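Probable glutamine synthetase (Pseudomonas aeruginosa, PDB 4HPP) is probably a glutamine synthetase, with an N-terminal domain and a catalytic domain that holds a magnesium ion and glutamic acid. Local coordinates at residues A129-G141 with T209-F222. Sequence-based numbering, arbitrary orientation.
Sequences AFEHEFSLLGLPG and TREVARQMGLRTCF. With MG (magnesium ion), chain B; GLU (glutamic acid), chain D.
Ser-135 and Cys-221 form an antiparallel hydrogen-bonded pair, Ser-135 N giving to Cys-221 O at 2.7 Å and Cys-221 N to Ser-135 O at 2.9 Å. Two residues on, Leu-137 and Arg-219 repeat the exchange with nearly straight bonds, and Leu-136 with Thr-220 is the non-hydrogen-bonded pair between them. On the Ser-135 and Cys-221 side, Leu-137 CB lies over one face of the Arg-219 guanidinium while its CD1 touches NH1; the bend of the arginine at chi3 (-64°) folds the group back over the leucine.

The side chains of Leu-136 and Thr-220 project to the other side, where the Phe-134 ring meets helix residue Thr-209. Thr-209 CG2 comes down on one face of this ring, 3.8 Å from the centroid, and Thr-209 OG1 is turned to Val-205 O of its own helix. Phe-134 CB stands over the centre of the Phe-222 ring, 3.6 Å from the centroid. With Phe-134 CG set between its backbone N and carbonyl carbon (chi1 63°), the two side chains run alongside each other, their ring planes 19° from parallel but displaced, with little of one ring above the other. Past the strand, Leu-139 CD2 meets Leu-218 CD1 at 3.5 Å, the two side chains crossing at about a right angle.

A Schellman motif at Gly-217 ends helix 196-216 and turns the chain into strand 219-221. On the other edge of strand 124-137, Phe-134 pairs through the backbone with Tyr-186 of strand 185-194, and Leu-136 with Arg-184 just before that strand. One residue before Phe-134, the CB of Glu-133 is directed away from residues 209-222, and its extended chain reaches the metal: OE2 binds magnesium at 2.2 Å, alongside Glu-180 and Glu-187, and OE1 accepts from the nitrogen of the bound glutamic acid. The result is a helix-to-strand connection packed against a central strand of the glutamine synthetase catalytic domain, beside its metal and ligand site.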
# COMPACT_ATOMS: atom_id res chain seq x y z
N ALA A 129 43.69 -2.64 -18.15
CA ALA A 129 42.38 -2.22 -17.65
C ALA A 129 41.31 -2.55 -18.72
O ALA A 129 41.50 -2.32 -19.92
CB ALA A 129 42.39 -0.75 -17.26
N PHE A 130 40.25 -3.20 -18.25
CA PHE A 130 39.04 -3.51 -19.04
C PHE A 130 37.97 -2.39 -18.85
O PHE A 130 37.69 -1.99 -17.71
CB PHE A 130 38.44 -4.81 -18.58
CG PHE A 130 39.27 -6.02 -18.81
CD1 PHE A 130 38.95 -6.92 -19.86
CD2 PHE A 130 40.33 -6.33 -17.96
CE1 PHE A 130 39.66 -8.10 -20.06
CE2 PHE A 130 41.06 -7.51 -18.16
CZ PHE A 130 40.73 -8.41 -19.21
N GLU A 131 37.40 -1.91 -19.96
CA GLU A 131 36.35 -0.91 -19.90
C GLU A 131 35.10 -1.69 -20.22
O GLU A 131 35.10 -2.50 -21.17
CB GLU A 131 36.54 0.19 -20.96
CG GLU A 131 37.71 1.17 -20.76
CD GLU A 131 37.71 2.31 -21.82
OE1 GLU A 131 38.46 3.28 -21.61
OE2 GLU A 131 36.96 2.27 -22.85
N HIS A 132 34.04 -1.44 -19.45
CA HIS A 132 32.84 -2.22 -19.53
C HIS A 132 31.65 -1.38 -19.84
O HIS A 132 31.47 -0.32 -19.23
CB HIS A 132 32.63 -2.93 -18.23
CG HIS A 132 33.60 -4.09 -17.99
ND1 HIS A 132 34.60 -4.03 -17.06
CD2 HIS A 132 33.63 -5.39 -18.52
CE1 HIS A 132 35.25 -5.21 -17.03
NE2 HIS A 132 34.66 -6.04 -17.93
N GLU A 133 30.82 -1.82 -20.82
CA GLU A 133 29.58 -1.15 -21.09
C GLU A 133 28.41 -2.10 -20.77
O GLU A 133 28.52 -3.33 -20.92
CB GLU A 133 29.54 -0.62 -22.50
CG GLU A 133 30.44 0.59 -22.76
CD GLU A 133 30.66 0.82 -24.26
OE1 GLU A 133 30.29 -0.08 -25.09
OE2 GLU A 133 31.22 1.89 -24.62
N PHE A 134 27.29 -1.54 -20.31
CA PHE A 134 26.15 -2.35 -19.94
C PHE A 134 24.83 -1.57 -20.06
O PHE A 134 24.81 -0.31 -20.13
CB PHE A 134 26.34 -2.92 -18.51
CG PHE A 134 26.41 -1.85 -17.41
CD1 PHE A 134 27.65 -1.26 -17.05
CD2 PHE A 134 25.26 -1.47 -16.71
CE1 PHE A 134 27.71 -0.31 -16.08
CE2 PHE A 134 25.34 -0.52 -15.71
CZ PHE A 134 26.55 0.07 -15.41
N SER A 135 23.74 -2.32 -20.05
CA SER A 135 22.40 -1.78 -20.07
C SER A 135 21.96 -1.82 -18.67
O SER A 135 22.22 -2.82 -17.98
CB SER A 135 21.42 -2.73 -20.81
OG SER A 135 21.59 -2.72 -22.23
N LEU A 136 21.28 -0.75 -18.24
CA LEU A 136 20.61 -0.68 -16.95
C LEU A 136 19.12 -0.67 -17.18
O LEU A 136 18.57 0.31 -17.68
CB LEU A 136 21.04 0.57 -16.15
CG LEU A 136 20.58 0.61 -14.69
CD1 LEU A 136 21.16 -0.56 -13.93
CD2 LEU A 136 20.96 1.89 -13.97
N LEU A 137 18.48 -1.78 -16.80
CA LEU A 137 17.04 -1.99 -16.96
C LEU A 137 16.29 -1.86 -15.67
O LEU A 137 16.75 -2.32 -14.59
CB LEU A 137 16.76 -3.36 -17.58
CG LEU A 137 17.69 -3.61 -18.78
CD1 LEU A 137 17.58 -5.04 -19.29
CD2 LEU A 137 17.34 -2.56 -19.82
N GLY A 138 15.14 -1.20 -15.80
CA GLY A 138 14.10 -1.17 -14.79
C GLY A 138 13.94 0.22 -14.23
O GLY A 138 13.26 0.40 -13.22
N LEU A 139 14.62 1.20 -14.81
CA LEU A 139 14.71 2.47 -14.12
C LEU A 139 13.33 3.08 -14.18
O LEU A 139 12.61 2.90 -15.15
CB LEU A 139 15.76 3.40 -14.70
CG LEU A 139 17.23 3.03 -14.58
CD1 LEU A 139 18.12 4.03 -15.40
CD2 LEU A 139 17.58 3.02 -13.12
N PRO A 140 12.96 3.81 -13.13
CA PRO A 140 11.67 4.51 -13.25
C PRO A 140 11.80 5.66 -14.26
O PRO A 140 12.82 5.78 -14.96
CB PRO A 140 11.42 5.04 -11.83
CG PRO A 140 12.79 5.13 -11.17
CD PRO A 140 13.69 4.13 -11.87
N GLY A 141 10.75 6.46 -14.37
CA GLY A 141 10.80 7.69 -15.15
C GLY A 141 10.46 7.54 -16.61
O GLY A 141 10.03 6.47 -17.06
N THR A 209 28.62 -4.74 -10.30
CA THR A 209 27.54 -4.01 -11.04
C THR A 209 26.22 -4.78 -10.99
O THR A 209 25.18 -4.22 -10.53
CB THR A 209 27.92 -3.74 -12.48
OG1 THR A 209 29.14 -3.03 -12.46
CG2 THR A 209 26.88 -2.86 -13.19
N ARG A 210 26.27 -6.06 -11.37
CA ARG A 210 25.15 -6.96 -11.15
C ARG A 210 24.58 -6.88 -9.70
O ARG A 210 23.37 -6.66 -9.53
CB ARG A 210 25.51 -8.42 -11.55
CG ARG A 210 25.48 -8.63 -13.04
CD ARG A 210 26.42 -9.71 -13.51
NE ARG A 210 26.56 -9.71 -14.96
CZ ARG A 210 27.40 -10.47 -15.68
NH1 ARG A 210 28.18 -11.36 -15.09
NH2 ARG A 210 27.41 -10.39 -17.02
N GLU A 211 25.43 -7.03 -8.66
CA GLU A 211 24.94 -6.96 -7.25
C GLU A 211 24.31 -5.59 -6.85
O GLU A 211 23.30 -5.53 -6.18
CB GLU A 211 26.02 -7.40 -6.29
CG GLU A 211 25.65 -7.29 -4.82
CD GLU A 211 24.58 -8.25 -4.42
OE1 GLU A 211 24.02 -8.13 -3.30
OE2 GLU A 211 24.34 -9.16 -5.20
N VAL A 212 24.85 -4.50 -7.31
CA VAL A 212 24.27 -3.22 -6.98
C VAL A 212 22.89 -3.17 -7.64
O VAL A 212 21.87 -2.97 -6.95
CB VAL A 212 25.25 -2.09 -7.41
CG1 VAL A 212 24.65 -0.72 -7.21
CG2 VAL A 212 26.55 -2.17 -6.62
N ALA A 213 22.82 -3.42 -8.97
CA ALA A 213 21.53 -3.48 -9.64
C ALA A 213 20.54 -4.40 -8.89
O ALA A 213 19.40 -4.03 -8.58
CB ALA A 213 21.70 -3.90 -11.12
N ARG A 214 21.01 -5.59 -8.50
CA ARG A 214 20.10 -6.49 -7.77
C ARG A 214 19.56 -5.77 -6.54
O ARG A 214 18.36 -5.83 -6.29
CB ARG A 214 20.79 -7.79 -7.39
CG ARG A 214 19.87 -8.84 -6.78
CD ARG A 214 20.68 -10.00 -6.18
NE ARG A 214 21.45 -9.58 -5.02
CZ ARG A 214 20.98 -9.53 -3.77
NH1 ARG A 214 19.72 -9.81 -3.47
NH2 ARG A 214 21.76 -9.13 -2.80
N GLN A 215 20.43 -5.04 -5.82
CA GLN A 215 20.03 -4.45 -4.54
C GLN A 215 18.97 -3.37 -4.71
O GLN A 215 18.25 -3.06 -3.75
CB GLN A 215 21.22 -3.96 -3.72
CG GLN A 215 22.05 -5.09 -3.20
CD GLN A 215 23.00 -4.65 -2.12
OE1 GLN A 215 22.78 -3.61 -1.48
NE2 GLN A 215 24.08 -5.41 -1.95
N MET A 216 18.81 -2.86 -5.93
CA MET A 216 17.89 -1.72 -6.17
C MET A 216 16.68 -2.19 -6.95
O MET A 216 15.75 -1.42 -7.19
CB MET A 216 18.63 -0.59 -6.93
CG MET A 216 19.88 -0.06 -6.19
SD MET A 216 20.69 1.38 -6.88
CE MET A 216 19.69 2.71 -6.25
N GLY A 217 16.68 -3.47 -7.34
CA GLY A 217 15.51 -4.05 -7.99
C GLY A 217 15.70 -3.80 -9.47
O GLY A 217 14.79 -3.98 -10.23
N LEU A 218 16.90 -3.38 -9.88
CA LEU A 218 17.21 -3.18 -11.28
C LEU A 218 17.88 -4.40 -11.85
O LEU A 218 18.20 -5.35 -11.15
CB LEU A 218 18.08 -1.93 -11.50
CG LEU A 218 17.45 -0.66 -10.88
CD1 LEU A 218 18.41 0.52 -10.78
CD2 LEU A 218 16.14 -0.17 -11.53
N ARG A 219 18.08 -4.37 -13.15
CA ARG A 219 18.80 -5.41 -13.84
C ARG A 219 19.90 -4.83 -14.77
O ARG A 219 19.78 -3.69 -15.33
CB ARG A 219 17.80 -6.16 -14.70
CG ARG A 219 17.05 -7.25 -13.97
CD ARG A 219 16.03 -7.85 -14.91
NE ARG A 219 15.08 -6.81 -15.24
CZ ARG A 219 14.79 -6.43 -16.48
NH1 ARG A 219 15.38 -7.06 -17.52
NH2 ARG A 219 13.90 -5.42 -16.64
N THR A 220 20.97 -5.60 -14.95
CA THR A 220 21.93 -5.21 -15.94
C THR A 220 21.96 -6.17 -17.13
O THR A 220 21.66 -7.37 -17.04
CB THR A 220 23.33 -5.17 -15.34
OG1 THR A 220 23.57 -6.41 -14.70
CG2 THR A 220 23.45 -4.09 -14.30
N CYS A 221 22.41 -5.66 -18.27
CA CYS A 221 22.73 -6.55 -19.35
C CYS A 221 24.07 -6.15 -19.91
O CYS A 221 24.23 -4.97 -20.29
CB CYS A 221 21.61 -6.52 -20.44
SG CYS A 221 22.03 -7.47 -21.92
N PHE A 222 25.01 -7.11 -19.98
CA PHE A 222 26.32 -6.96 -20.60
C PHE A 222 26.44 -7.70 -21.95
O PHE A 222 27.53 -7.77 -22.55
CB PHE A 222 27.41 -7.50 -19.70
CG PHE A 222 27.68 -6.69 -18.46
CD1 PHE A 222 28.89 -6.08 -18.27
CD2 PHE A 222 26.73 -6.58 -17.46
CE1 PHE A 222 29.13 -5.34 -17.15
CE2 PHE A 222 27.00 -5.85 -16.32
CZ PHE A 222 28.19 -5.23 -16.17
MG MG B . 32.72 3.45 -24.40
N GLU D . 29.67 0.40 -27.73
CA GLU D . 30.92 0.25 -28.58
C GLU D . 31.49 -1.18 -28.71
O GLU D . 30.76 -2.15 -28.91
CB GLU D . 32.01 1.18 -28.07
CG GLU D . 31.72 2.64 -28.32
CD GLU D . 32.70 3.53 -27.62
OE1 GLU D . 33.45 4.20 -28.33
OE2 GLU D . 32.72 3.54 -26.36
OXT GLU D . 32.69 -1.42 -28.60